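Local coordinates for AP endonuclease, family 2 (Brucella melitensis biovar Abortus, PDB 3NGF), which probably isomerises hydroxypyruvate at a manganese site in a TIM barrel, and may also act as an AP endonuclease, at residues E150-N153 against G159-I162. Numbering follows the deposited sequence.
Sequences EPLN and GYFI. With MN (manganese (II) ion), chain C.
L152 lays its CD1 methyl over the middle of the Y160 ring, 3.5 Å from the ring centroid and 10° off the normal, a CH-pi contact made face-on. CG stands anti to the backbone N in Y160 (chi1 -161°), which carries the ring in under that methyl. Beside this pair the backbones join: L152 N donates to I162 O (3.0 Å, 164° at the hydrogen). The same oxygen lies at the edge of the Y160 ring and takes a CA-H...O contact from P151 CA at 3.3 Å, while P151 CG meets I162 CG1 in apolar contact (4.2 Å). A water bridges the two segments, donating to E150 O (2.7 Å) and hydrogen-bonding Y160 OH at 2.6 Å; that hydroxyl is also hydrogen-bonded to S114 N. The E150 side chain, extended beyond CG, reaches the manganese, which OE2 binds at 2.2 Å; D185, Q211 and E247 also ligate it, and E150 is a predicted proton donor/acceptor. The contact closes the loop that follows barrel strand 146-149 on itself, beside the metal site, with L152 against H188 of helix 186-192 and P151 and I162 against helix 165-175.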
ATOM      1  N   GLU A 150      -4.785  -3.764   3.714  1.00  8.83           N
ATOM      2  CA  GLU A 150      -5.283  -2.465   3.225  1.00  8.71           C
ATOM      3  C   GLU A 150      -6.783  -2.487   2.976  1.00  9.80           C
ATOM      4  O   GLU A 150      -7.230  -3.083   1.992  1.00 10.39           O
ATOM      5  CB  GLU A 150      -4.634  -2.061   1.914  1.00  9.43           C
ATOM      6  CG  GLU A 150      -4.940  -0.600   1.536  1.00  8.88           C
ATOM      7  CD  GLU A 150      -4.568  -0.196   0.114  1.00 13.01           C
ATOM      8  OE1 GLU A 150      -4.101  -1.000  -0.710  1.00 13.70           O
ATOM      9  OE2 GLU A 150      -4.754   0.993  -0.168  1.00 10.84           O
ATOM     10  N   PRO A 151      -7.554  -1.821   3.840  1.00  9.43           N
ATOM     11  CA  PRO A 151      -8.983  -1.632   3.505  1.00 10.73           C
ATOM     12  C   PRO A 151      -9.133  -0.849   2.204  1.00 11.19           C
ATOM     13  O   PRO A 151      -8.455   0.160   2.003  1.00 11.29           O
ATOM     14  CB  PRO A 151      -9.518  -0.831   4.700  1.00 10.82           C
ATOM     15  CG  PRO A 151      -8.569  -1.143   5.810  1.00 10.08           C
ATOM     16  CD  PRO A 151      -7.232  -1.295   5.171  1.00  9.64           C
ATOM     17  N   LEU A 152     -10.035  -1.313   1.341  1.00 11.99           N
ATOM     18  CA  LEU A 152     -10.321  -0.647   0.081  1.00 12.39           C
ATOM     19  C   LEU A 152     -11.691   0.050   0.198  1.00 13.79           C
ATOM     20  O   LEU A 152     -12.084   0.460   1.309  1.00 15.27           O
ATOM     21  CB  LEU A 152     -10.179  -1.634  -1.067  1.00 12.26           C
ATOM     22  CG  LEU A 152      -8.790  -2.311  -1.153  1.00 11.44           C
ATOM     23  CD1 LEU A 152      -8.719  -3.237  -2.358  1.00 13.20           C
ATOM     24  CD2 LEU A 152      -7.629  -1.270  -1.184  1.00 11.36           C
ATOM     25  N   ASN A 153     -12.368   0.305  -0.907  1.00 13.87           N
ATOM     26  CA  ASN A 153     -13.727   0.823  -0.835  1.00 13.51           C
ATOM     27  C   ASN A 153     -14.604   0.042  -1.804  1.00 14.54           C
ATOM     28  O   ASN A 153     -14.100  -0.561  -2.755  1.00 13.56           O
ATOM     29  CB  ASN A 153     -13.744   2.334  -1.094  1.00 13.37           C
ATOM     30  CG  ASN A 153     -13.637   2.683  -2.562  1.00 13.35           C
ATOM     31  OD1 ASN A 153     -14.614   2.549  -3.325  1.00 15.60           O
ATOM     32  ND2 ASN A 153     -12.465   3.169  -2.973  1.00 14.14           N
ATOM     33  N   GLY A 159     -17.149  -6.099  -3.376  1.00 19.39           N
ATOM     34  CA  GLY A 159     -16.994  -7.489  -2.950  1.00 19.54           C
ATOM     35  C   GLY A 159     -15.662  -7.802  -2.299  1.00 17.35           C
ATOM     36  O   GLY A 159     -15.437  -8.935  -1.876  1.00 18.52           O
ATOM     37  N   TYR A 160     -14.789  -6.803  -2.186  1.00 15.62           N
ATOM     38  CA  TYR A 160     -13.515  -6.989  -1.492  1.00 13.95           C
ATOM     39  C   TYR A 160     -13.715  -7.338  -0.011  1.00 14.15           C
ATOM     40  O   TYR A 160     -14.641  -6.839   0.654  1.00 14.19           O
ATOM     41  CB  TYR A 160     -12.609  -5.749  -1.627  1.00 13.49           C
ATOM     42  CG  TYR A 160     -11.176  -6.040  -1.344  1.00 10.75           C
ATOM     43  CD1 TYR A 160     -10.428  -6.843  -2.196  1.00 11.99           C
ATOM     44  CD2 TYR A 160     -10.539  -5.504  -0.214  1.00 11.71           C
ATOM     45  CE1 TYR A 160      -9.078  -7.125  -1.919  1.00 11.47           C
ATOM     46  CE2 TYR A 160      -9.199  -5.797   0.068  1.00 11.89           C
ATOM     47  CZ  TYR A 160      -8.477  -6.595  -0.787  1.00 11.93           C
ATOM     48  OH  TYR A 160      -7.146  -6.890  -0.504  1.00  9.96           O
ATOM     49  N   PHE A 161     -12.830  -8.186   0.487  1.00 12.83           N
ATOM     50  CA  PHE A 161     -12.884  -8.704   1.860  1.00 13.51           C
ATOM     51  C   PHE A 161     -12.962  -7.636   2.940  1.00 13.25           C
ATOM     52  O   PHE A 161     -13.755  -7.776   3.853  1.00 14.41           O
ATOM     53  CB  PHE A 161     -11.656  -9.571   2.121  1.00 13.33           C
ATOM     54  CG  PHE A 161     -11.543 -10.062   3.533  1.00 13.47           C
ATOM     55  CD1 PHE A 161     -12.489 -10.953   4.068  1.00 14.59           C
ATOM     56  CD2 PHE A 161     -10.468  -9.662   4.317  1.00 12.78           C
ATOM     57  CE1 PHE A 161     -12.361 -11.412   5.378  1.00 13.43           C
ATOM     58  CE2 PHE A 161     -10.328 -10.116   5.622  1.00 13.49           C
ATOM     59  CZ  PHE A 161     -11.270 -10.996   6.154  1.00 13.41           C
ATOM     60  N   ILE A 162     -12.130  -6.594   2.839  1.00 12.15           N
ATOM     61  CA  ILE A 162     -11.972  -5.632   3.933  1.00 12.30           C
ATOM     62  C   ILE A 162     -12.023  -4.197   3.395  1.00 11.96           C
ATOM     63  O   ILE A 162     -11.247  -3.810   2.507  1.00 10.59           O
ATOM     64  CB  ILE A 162     -10.667  -5.909   4.763  1.00 12.05           C
ATOM     65  CG1 ILE A 162     -10.485  -4.894   5.899  1.00 13.51           C
ATOM     66  CG2 ILE A 162      -9.445  -5.948   3.864  1.00  9.26           C
ATOM     67  CD1 ILE A 162     -11.563  -4.920   6.907  1.00 12.99           C
TER
HETATM   68 MN    MN C 262      -4.106   2.134  -1.879  1.00 18.06          MN
HETATM   69  O   HOH W   1      -5.958  -5.334   1.177  1.00 14.52           O
HETATM   70  O   HOH W   2      -2.821   0.112  -2.471  1.00 17.59           O
HETATM   71  O   HOH W   3      -5.627   1.311  -3.346  1.00 13.92           O